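Local coordinates for protein Sso-CP2 metallo-carboxypetidase (Sulfolobus solfataricus, PDB 4MMO) that is a zinc-dependent hydrolase of the M20 peptidase family that probably acts as a carboxypeptidase, trimming peptides from their C-terminal end, at residues G135-E138 against I139-N143; Y147-K150 against N151-K154; F310-V313 against P314-P318; Q381-G384 against L385-K389. All coordinates share one frame; numbering follows the deposited sequence.

Interaction 1: residues G135-E138 against I139-N143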
loop_
_atom_site.group_PDB
_atom_site.type_symbol
_atom_site.label_atom_id
_atom_site.label_comp_id
_atom_site.label_asym_id
_atom_site.label_seq_id
_atom_site.Cartn_x
_atom_site.Cartn_y
_atom_site.Cartn_z
ATOM N N GLY A 135 -28.909 9.052 0.068
ATOM C CA GLY A 135 -28.064 8.708 -1.063
ATOM C C GLY A 135 -26.589 8.609 -0.717
ATOM O O GLY A 135 -25.748 8.644 -1.614
ATOM N N GLU A 136 -26.271 8.470 0.570
ATOM C CA GLU A 136 -24.879 8.441 1.030
ATOM C C GLU A 136 -24.560 7.263 1.949
ATOM O O GLU A 136 -23.525 7.261 2.620
ATOM C CB GLU A 136 -24.547 9.736 1.776
ATOM C CG GLU A 136 -24.680 10.995 0.944
ATOM C CD GLU A 136 -24.392 12.253 1.743
ATOM O OE1 GLU A 136 -24.593 12.240 2.976
ATOM O OE2 GLU A 136 -23.965 13.258 1.137
ATOM N N GLU A 137 -25.438 6.268 1.995
ATOM C CA GLU A 137 -25.242 5.142 2.904
ATOM C C GLU A 137 -23.936 4.408 2.609
ATOM O O GLU A 137 -23.243 3.966 3.526
ATOM C CB GLU A 137 -26.417 4.168 2.822
ATOM C CG GLU A 137 -26.485 3.188 3.995
ATOM C CD GLU A 137 -25.571 1.987 3.840
ATOM O OE1 GLU A 137 -25.263 1.600 2.692
ATOM O OE2 GLU A 137 -25.163 1.423 4.878
ATOM N N GLU A 138 -23.608 4.283 1.327
ATOM C CA GLU A 138 -22.412 3.567 0.909
ATOM C C GLU A 138 -21.130 4.367 1.149
ATOM O O GLU A 138 -20.030 3.826 1.022
ATOM C CB GLU A 138 -22.517 3.191 -0.569
ATOM C CG GLU A 138 -23.709 2.309 -0.903
ATOM C CD GLU A 138 -23.608 0.925 -0.297
ATOM O OE1 GLU A 138 -22.586 0.628 0.355
ATOM O OE2 GLU A 138 -24.554 0.131 -0.477
ATOM N N ILE A 139 -21.275 5.649 1.482
ATOM C CA ILE A 139 -20.133 6.493 1.829
ATOM C C ILE A 139 -20.241 7.014 3.262
ATOM O O ILE A 139 -19.781 8.113 3.569
ATOM C CB ILE A 139 -19.973 7.681 0.846
ATOM C CG1 ILE A 139 -21.223 8.565 0.848
ATOM C CG2 ILE A 139 -19.690 7.159 -0.553
ATOM C CD1 ILE A 139 -21.044 9.880 0.126
ATOM N N GLY A 140 -20.863 6.224 4.131
ATOM C CA GLY A 140 -20.866 6.513 5.554
ATOM C C GLY A 140 -21.930 7.480 6.043
ATOM O O GLY A 140 -21.897 7.881 7.207
ATOM N N SER A 141 -22.868 7.852 5.174
ATOM C CA SER A 141 -23.969 8.742 5.554
ATOM C C SER A 141 -23.443 10.034 6.173
ATOM O O SER A 141 -23.975 10.512 7.180
ATOM C CB SER A 141 -24.912 8.046 6.550
ATOM O OG SER A 141 -25.379 6.803 6.052
ATOM N N VAL A 142 -22.402 10.591 5.561
ATOM C CA VAL A 142 -21.675 11.730 6.118
ATOM C C VAL A 142 -22.587 12.900 6.471
ATOM O O VAL A 142 -22.463 13.480 7.549
ATOM C CB VAL A 142 -20.581 12.222 5.142
ATOM C CG1 VAL A 142 -19.855 13.444 5.700
ATOM C CG2 VAL A 142 -19.588 11.111 4.862
ATOM N N ASN A 143 -23.503 13.238 5.570
ATOM C CA ASN A 143 -24.357 14.406 5.756
ATOM C C ASN A 143 -25.763 14.100 6.270
ATOM O O ASN A 143 -26.626 14.974 6.256
ATOM C CB ASN A 143 -24.443 15.197 4.450
ATOM C CG ASN A 143 -23.097 15.739 4.019
ATOM O OD1 ASN A 143 -22.501 16.561 4.714
ATOM N ND2 ASN A 143 -22.607 15.278 2.873
#
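Glu136 clasps Asn143 with both oxygens of its carboxylate. OE1 of Glu136 accepts the backbone N-H of Asn143 at 3.0 Å, and OE2 of Glu136 accepts from ND2 of Asn143, nearly straight at 173°. Each donor comes in on the syn side, although carboxylate and amide planes stand 43° apart. Together the two bonds fix the rotation of both groups; OE2 of Glu136 takes a further bond from the backbone N of His51. Replacing Glu136 by an alanine would probably leave N and ND2 of Asn143 without their acceptor and free the amide to turn.

The backbone bonds close the turn. Glu136 O is gripped twice, by Ile139 N at 3.0 Å and Ser141 N at 2.7 Å, from opposite faces of its carbonyl plane. A weak bond from Gly140 N to Glu137 O joins them.

Apolar contact is limited to Ile139, whose CG1 packs on Glu136 CB at 3.6 Å.

The turn carries the paired glutamates Glu137 and Glu138, both zinc-binding positions, though neither holds the ion in this chain. Glu137 still reaches within about 3 Å of the zinc, in the metal site of an M20 peptidase.

Interaction 2: residues Y147-K150 against N151-K154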
loop_
_atom_site.group_PDB
_atom_site.type_symbol
_atom_site.label_atom_id
_atom_site.label_comp_id
_atom_site.label_asym_id
_atom_site.label_seq_id
_atom_site.Cartn_x
_atom_site.Cartn_y
_atom_site.Cartn_z
ATOM N N TYR A 147 -28.976 16.649 8.603
ATOM C CA TYR A 147 -30.352 16.725 8.140
ATOM C C TYR A 147 -31.338 16.286 9.227
ATOM O O TYR A 147 -32.384 16.905 9.416
ATOM C CB TYR A 147 -30.549 15.871 6.892
ATOM C CG TYR A 147 -32.001 15.602 6.609
ATOM C CD1 TYR A 147 -32.809 16.575 6.039
ATOM C CD2 TYR A 147 -32.571 14.381 6.926
ATOM C CE1 TYR A 147 -34.143 16.335 5.790
ATOM C CE2 TYR A 147 -33.902 14.133 6.679
ATOM C CZ TYR A 147 -34.685 15.112 6.112
ATOM O OH TYR A 147 -36.013 14.866 5.864
ATOM N N ILE A 148 -31.003 15.218 9.942
ATOM C CA ILE A 148 -31.907 14.676 10.953
ATOM C C ILE A 148 -32.033 15.621 12.143
ATOM O O ILE A 148 -33.125 15.807 12.680
ATOM C CB ILE A 148 -31.452 13.275 11.425
ATOM C CG1 ILE A 148 -31.683 12.257 10.307
ATOM C CG2 ILE A 148 -32.208 12.844 12.690
ATOM C CD1 ILE A 148 -31.130 10.875 10.590
ATOM N N GLU A 149 -30.921 16.224 12.549
ATOM C CA GLU A 149 -30.924 17.092 13.724
ATOM C C GLU A 149 -31.772 18.348 13.520
ATOM O O GLU A 149 -32.208 18.964 14.491
ATOM C CB GLU A 149 -29.496 17.484 14.111
ATOM C CG GLU A 149 -28.606 16.311 14.517
ATOM C CD GLU A 149 -28.925 15.760 15.900
ATOM O OE1 GLU A 149 -30.014 16.051 16.439
ATOM O OE2 GLU A 149 -28.075 15.032 16.452
ATOM N N LYS A 150 -32.009 18.720 12.264
ATOM C CA LYS A 150 -32.813 19.906 11.960
ATOM C C LYS A 150 -34.280 19.544 11.699
ATOM O O LYS A 150 -35.124 20.428 11.549
ATOM C CB LYS A 150 -32.226 20.659 10.758
ATOM C CG LYS A 150 -32.824 20.270 9.413
ATOM C CD LYS A 150 -32.068 20.892 8.246
ATOM C CE LYS A 150 -32.864 20.793 6.949
ATOM N NZ LYS A 150 -34.067 21.674 6.959
ATOM N N ASN A 151 -34.578 18.246 11.659
ATOM C CA ASN A 151 -35.919 17.768 11.334
ATOM C C ASN A 151 -36.436 16.740 12.337
ATOM O O ASN A 151 -37.223 15.863 11.982
ATOM C CB ASN A 151 -35.927 17.166 9.925
ATOM C CG ASN A 151 -35.626 18.197 8.850
ATOM O OD1 ASN A 151 -34.595 18.134 8.180
ATOM N ND2 ASN A 151 -36.530 19.148 8.680
ATOM N N THR A 152 -36.006 16.856 13.589
ATOM C CA THR A 152 -36.387 15.887 14.612
ATOM C C THR A 152 -37.901 15.817 14.826
ATOM O O THR A 152 -38.461 14.727 14.935
ATOM C CB THR A 152 -35.690 16.157 15.965
ATOM O OG1 THR A 152 -35.822 17.538 16.324
ATOM C CG2 THR A 152 -34.217 15.789 15.889
ATOM N N ASN A 153 -38.564 16.967 14.890
ATOM C CA ASN A 153 -40.015 16.976 15.060
ATOM C C ASN A 153 -40.719 16.349 13.858
ATOM O O ASN A 153 -41.632 15.542 14.017
ATOM C CB ASN A 153 -40.535 18.396 15.292
ATOM C CG ASN A 153 -40.133 18.954 16.646
ATOM O OD1 ASN A 153 -39.890 18.208 17.595
ATOM N ND2 ASN A 153 -40.067 20.275 16.741
ATOM N N LYS A 154 -40.279 16.707 12.658
ATOM C CA LYS A 154 -40.886 16.186 11.438
ATOM C C LYS A 154 -40.761 14.663 11.325
ATOM O O LYS A 154 -41.630 14.004 10.757
ATOM C CB LYS A 154 -40.261 16.849 10.207
ATOM C CG LYS A 154 -40.723 16.237 8.889
ATOM C CD LYS A 154 -40.652 17.220 7.729
ATOM C CE LYS A 154 -39.330 17.141 6.994
ATOM N NZ LYS A 154 -39.281 18.125 5.877
#
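Tyr147 and Asn151 meet because the tyrosine ring swings forward along the chain, CG anti to the backbone N (chi1 164°), while the asparagine side chain turns back toward it. This is the C-terminal end of helix 144-149, where the chain leaves for the loop that leads to strand 159-161. The two side chains cross at about a right angle, their flat groups inclined at 46°, with CE1 of Tyr147 3.9 Å from CG of Asn151. On another flank Lys150 runs alongside Asn151 and points the same way, its CG 3.5 Å from the CG of Asn151. An alanine in place of Tyr147 is likely to open a gap beside the Asn151 amide and to leave the Lys154 chain without the phenol it passes.

In the backbone, Asn151 N donates to Ile148 O at 3.0 Å. Thr152 lays its CG2 3.4 Å from the same Ile148 O. Beyond them the Lys154 chain bends at chi3 (92°) and carries its ammonium to a salt bridge with Glu46; on the way CE of Lys154 passes OH of Tyr147 at 4.2 Å.

Interaction 3: residues F310-V313 against P314-P318. With SO4 (sulfate ion), chain D.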
loop_
_atom_site.group_PDB
_atom_site.type_symbol
_atom_site.label_atom_id
_atom_site.label_comp_id
_atom_site.label_asym_id
_atom_site.label_seq_id
_atom_site.Cartn_x
_atom_site.Cartn_y
_atom_site.Cartn_z
ATOM N N PHE A 310 -12.190 1.270 12.812
ATOM C CA PHE A 310 -12.489 0.670 14.105
ATOM C C PHE A 310 -13.966 0.306 14.137
ATOM O O PHE A 310 -14.813 1.183 13.994
ATOM C CB PHE A 310 -12.228 1.657 15.248
ATOM C CG PHE A 310 -10.784 2.057 15.419
ATOM C CD1 PHE A 310 -10.230 3.066 14.649
ATOM C CD2 PHE A 310 -9.995 1.449 16.382
ATOM C CE1 PHE A 310 -8.908 3.444 14.822
ATOM C CE2 PHE A 310 -8.678 1.824 16.558
ATOM C CZ PHE A 310 -8.134 2.824 15.777
ATOM N N ARG A 311 -14.280 -0.974 14.317
ATOM C CA ARG A 311 -15.665 -1.388 14.524
ATOM C C ARG A 311 -15.936 -1.365 16.017
ATOM O O ARG A 311 -15.154 -1.900 16.802
ATOM C CB ARG A 311 -15.914 -2.787 13.971
ATOM C CG ARG A 311 -15.606 -2.935 12.500
ATOM C CD ARG A 311 -16.640 -2.251 11.632
ATOM N NE ARG A 311 -16.266 -2.333 10.224
ATOM C CZ ARG A 311 -17.105 -2.175 9.208
ATOM N NH1 ARG A 311 -18.390 -1.927 9.427
ATOM N NH2 ARG A 311 -16.657 -2.272 7.965
ATOM N N LEU A 312 -17.047 -0.748 16.404
ATOM C CA LEU A 312 -17.338 -0.495 17.809
ATOM C C LEU A 312 -18.583 -1.230 18.286
ATOM O O LEU A 312 -19.457 -1.582 17.493
ATOM C CB LEU A 312 -17.512 1.007 18.024
ATOM C CG LEU A 312 -16.334 1.857 17.543
ATOM C CD1 LEU A 312 -16.672 3.338 17.612
ATOM C CD2 LEU A 312 -15.091 1.546 18.364
ATOM N N VAL A 313 -18.652 -1.456 19.594
ATOM C CA VAL A 313 -19.791 -2.114 20.217
ATOM C C VAL A 313 -20.241 -1.275 21.407
ATOM O O VAL A 313 -19.473 -0.448 21.898
ATOM C CB VAL A 313 -19.434 -3.542 20.681
ATOM C CG1 VAL A 313 -18.980 -4.384 19.499
ATOM C CG2 VAL A 313 -18.350 -3.513 21.754
ATOM N N PRO A 314 -21.484 -1.477 21.874
ATOM C CA PRO A 314 -21.995 -0.669 22.986
ATOM C C PRO A 314 -21.100 -0.790 24.217
ATOM O O PRO A 314 -20.662 -1.909 24.468
ATOM C CB PRO A 314 -23.369 -1.288 23.265
ATOM C CG PRO A 314 -23.762 -1.941 21.988
ATOM C CD PRO A 314 -22.483 -2.450 21.394
ATOM N N ASN A 315 -20.813 0.282 24.963
ATOM C CA ASN A 315 -21.316 1.634 24.733
ATOM C C ASN A 315 -20.212 2.555 24.225
ATOM O O ASN A 315 -20.092 3.695 24.673
ATOM C CB ASN A 315 -21.874 2.197 26.041
ATOM C CG ASN A 315 -23.095 1.435 26.529
ATOM O OD1 ASN A 315 -24.076 1.284 25.802
ATOM N ND2 ASN A 315 -23.035 0.939 27.760
ATOM N N GLN A 316 -19.392 2.063 23.303
ATOM C CA GLN A 316 -18.290 2.865 22.781
ATOM C C GLN A 316 -18.808 4.045 21.966
ATOM O O GLN A 316 -19.743 3.908 21.176
ATOM C CB GLN A 316 -17.364 2.020 21.910
ATOM C CG GLN A 316 -16.575 0.967 22.662
ATOM C CD GLN A 316 -15.712 0.149 21.727
ATOM O OE1 GLN A 316 -16.215 -0.459 20.781
ATOM N NE2 GLN A 316 -14.403 0.151 21.965
ATOM N N ASP A 317 -18.186 5.201 22.174
ATOM C CA ASP A 317 -18.509 6.420 21.449
ATOM C C ASP A 317 -17.373 6.678 20.463
ATOM O O ASP A 317 -16.223 6.818 20.875
ATOM C CB ASP A 317 -18.629 7.580 22.443
ATOM C CG ASP A 317 -19.072 8.878 21.792
ATOM O OD1 ASP A 317 -18.826 9.083 20.584
ATOM O OD2 ASP A 317 -19.667 9.709 22.510
ATOM N N PRO A 318 -17.685 6.748 19.158
ATOM C CA PRO A 318 -16.609 6.908 18.173
ATOM C C PRO A 318 -15.803 8.188 18.367
ATOM O O PRO A 318 -14.583 8.180 18.177
ATOM C CB PRO A 318 -17.357 6.927 16.836
ATOM C CG PRO A 318 -18.750 7.303 17.179
ATOM C CD PRO A 318 -19.008 6.698 18.513
HETATM S S SO4 D . -20.780 -1.794 6.297
HETATM O O1 SO4 D . -19.579 -1.544 5.509
HETATM O O2 SO4 D . -21.848 -0.861 5.900
HETATM O O3 SO4 D . -21.087 -3.217 6.099
HETATM O O4 SO4 D . -20.513 -1.580 7.715
#
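The amide of Gln316 lies against the end of the strand, with Leu312 CD2 above its plane, 3.7 Å from Gln316 CD. At its edge OE1 of Gln316 accepts from Val313 N at 2.9 Å, and the donor lies in the carbonyl plane. NE2 of the same amide bonds to Phe230 O, so both polar ends are held and the group cannot easily flip. The other flat group, the guanidinium of Arg311, has a sulfate at its edge, in plane, with NH1 of Arg311 donating to O4 of the sulfate at 2.7 Å and 161°.

That sulfate, probably from the crystallisation liquor, is also bound by Thr380 N and by His197 of the second subunit, while NH2 of Arg311 bonds to Ser198 of the second subunit. Arg311 thus sits where the two copies meet, on a strand of the M20 dimerisation region.

Past strand 299-312 the chain reverses in a beta turn, closed by the bond from Gln316 N to Val313 O at 2.9 Å. Between its middle residues, Pro314 and Asn315, the peptide is cis. The extended Gln316 chain then carries its amide back alongside Val313, pairing the residues twice. Farther on, Leu312 CD1 packs on Pro318 CB at 3.7 Å, just where helix 318-331 starts; Asp317 is its N-cap, with OD1 taking the backbone N of Tyr319.

Interaction 4: residues Q381-G384 against L385-K389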
loop_
_atom_site.group_PDB
_atom_site.type_symbol
_atom_site.label_atom_id
_atom_site.label_comp_id
_atom_site.label_asym_id
_atom_site.label_seq_id
_atom_site.Cartn_x
_atom_site.Cartn_y
_atom_site.Cartn_z
ATOM N N GLN A 381 -24.321 0.664 9.995
ATOM C CA GLN A 381 -25.463 1.294 9.354
ATOM C C GLN A 381 -25.832 2.471 10.262
ATOM O O GLN A 381 -25.526 2.438 11.452
ATOM C CB GLN A 381 -26.603 0.271 9.245
ATOM C CG GLN A 381 -27.755 0.661 8.336
ATOM C CD GLN A 381 -28.823 -0.423 8.176
ATOM O OE1 GLN A 381 -29.852 -0.181 7.543
ATOM N NE2 GLN A 381 -28.588 -1.613 8.738
ATOM N N PRO A 382 -26.459 3.529 9.715
ATOM C CA PRO A 382 -26.710 4.696 10.578
ATOM C C PRO A 382 -27.900 4.542 11.541
ATOM O O PRO A 382 -28.601 5.512 11.838
ATOM C CB PRO A 382 -26.944 5.828 9.568
ATOM C CG PRO A 382 -27.456 5.144 8.354
ATOM C CD PRO A 382 -26.737 3.830 8.297
ATOM N N MET A 383 -28.104 3.327 12.044
ATOM C CA MET A 383 -29.145 3.051 13.026
ATOM C C MET A 383 -28.977 3.940 14.253
ATOM O O MET A 383 -29.960 4.377 14.856
ATOM C CB MET A 383 -29.072 1.582 13.438
ATOM C CG MET A 383 -30.259 1.070 14.226
ATOM S SD MET A 383 -30.235 -0.736 14.284
ATOM C CE MET A 383 -31.583 -1.073 15.408
ATOM N N GLY A 384 -27.725 4.215 14.604
ATOM C CA GLY A 384 -27.403 5.037 15.760
ATOM C C GLY A 384 -28.060 6.402 15.751
ATOM O O GLY A 384 -28.463 6.903 16.796
ATOM N N LEU A 385 -28.174 7.007 14.574
ATOM C CA LEU A 385 -28.788 8.323 14.464
ATOM C C LEU A 385 -30.259 8.267 14.850
ATOM O O LEU A 385 -30.760 9.142 15.553
ATOM C CB LEU A 385 -28.653 8.863 13.039
ATOM C CG LEU A 385 -27.226 9.000 12.516
ATOM C CD1 LEU A 385 -27.247 9.607 11.123
ATOM C CD2 LEU A 385 -26.365 9.834 13.465
ATOM N N PHE A 386 -30.949 7.232 14.389
ATOM C CA PHE A 386 -32.379 7.122 14.620
ATOM C C PHE A 386 -32.669 6.795 16.082
ATOM O O PHE A 386 -33.604 7.329 16.674
ATOM C CB PHE A 386 -32.982 6.080 13.677
ATOM C CG PHE A 386 -32.890 6.466 12.230
ATOM C CD1 PHE A 386 -33.809 7.343 11.676
ATOM C CD2 PHE A 386 -31.874 5.977 11.430
ATOM C CE1 PHE A 386 -33.724 7.714 10.350
ATOM C CE2 PHE A 386 -31.784 6.342 10.097
ATOM C CZ PHE A 386 -32.709 7.213 9.556
ATOM N N VAL A 387 -31.843 5.942 16.673
ATOM C CA VAL A 387 -32.036 5.541 18.060
ATOM C C VAL A 387 -31.626 6.645 19.037
ATOM O O VAL A 387 -32.356 6.948 19.973
ATOM C CB VAL A 387 -31.251 4.254 18.374
ATOM C CG1 VAL A 387 -31.366 3.890 19.851
ATOM C CG2 VAL A 387 -31.757 3.115 17.510
ATOM N N TYR A 388 -30.463 7.250 18.814
ATOM C CA TYR A 388 -29.901 8.188 19.784
ATOM C C TYR A 388 -30.301 9.637 19.536
ATOM O O TYR A 388 -30.587 10.370 20.482
ATOM C CB TYR A 388 -28.376 8.066 19.816
ATOM C CG TYR A 388 -27.904 6.708 20.283
ATOM C CD1 TYR A 388 -28.428 6.128 21.432
ATOM C CD2 TYR A 388 -26.954 5.999 19.569
ATOM C CE1 TYR A 388 -28.009 4.886 21.862
ATOM C CE2 TYR A 388 -26.527 4.750 19.992
ATOM C CZ TYR A 388 -27.058 4.201 21.136
ATOM O OH TYR A 388 -26.638 2.961 21.559
ATOM N N LYS A 389 -30.323 10.055 18.275
ATOM C CA LYS A 389 -30.618 11.448 17.962
ATOM C C LYS A 389 -32.122 11.685 17.840
ATOM O O LYS A 389 -32.632 12.690 18.331
ATOM C CB LYS A 389 -29.885 11.893 16.697
ATOM C CG LYS A 389 -28.413 11.514 16.676
ATOM C CD LYS A 389 -27.662 12.083 17.874
ATOM C CE LYS A 389 -26.177 11.761 17.800
ATOM N NZ LYS A 389 -25.384 12.488 18.833
#
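Tyr388 lies beside the carbonyl of Gly384, one turn back along the helix. Its CB lies 3.2 Å from Gly384 O, its CG slightly farther off, and CD2 of Tyr388 comes to 3.3 Å from that same Gly384 O; the oxygen approaches the ring obliquely. CD2 also passes near the alpha carbon of Gly384, close to where any side chain there would stand. One face of the ring meets CG1 of Val387, 3.9 Å above its plane and offset toward the rim. At the tip, OH bonds to Pro346 O on strand 337-348.

Along the backbone the helix makes its i to i+4 bonds: Tyr388 N to Gly384 O at 2.9 Å, and Val387 N to Met383 O at 3.0 Å, the latter nearly along the C=O axis. Pro382 O takes Leu385 N at 3.1 Å, from above the carbonyl plane, and CD2 of Phe386 lies 3.3 Å from Pro382 O. The Phe386 ring also turns its edge toward Met383 O, to which Phe386 N bonds weakly. The apolar contacts are looser: Pro382 CB faces Leu385 CD1, and Met383 CG faces Val387 CG2.

The first turn of helix 383-389 thus starts beside the metal site: Pro382 lies about 4 Å from Glu137, side chain to side chain, and Gln381 OE1 holds the backbone N of Glu163, a zinc ligand of this M20 catalytic centre.

Overall arrangement
Along the chain the contacts come in series, 1 to 4. Interactions 1 and 2 adjoin in sequence: the loop after strand 128-134 runs straight into helix 144-149, and their centres lie about 17 Å apart. Interaction 4 joins them from far down the chain, its centre about 13 Å from each. Pro382 packs on Ser141 of interaction 1, while Leu385 and Phe386 meet Ile148 of interaction 2, so helix 383-389 lies against helix 144-149, with its Pro382 end toward the zinc site. Interaction 3 ends strand 299-312 of the antiparallel sheet and touches none of the others; interaction 4 comes nearest, about 5 Å between closest atoms. Interaction 3 carries Arg311 of the dimerisation region, its side chain about 11 Å from the zinc.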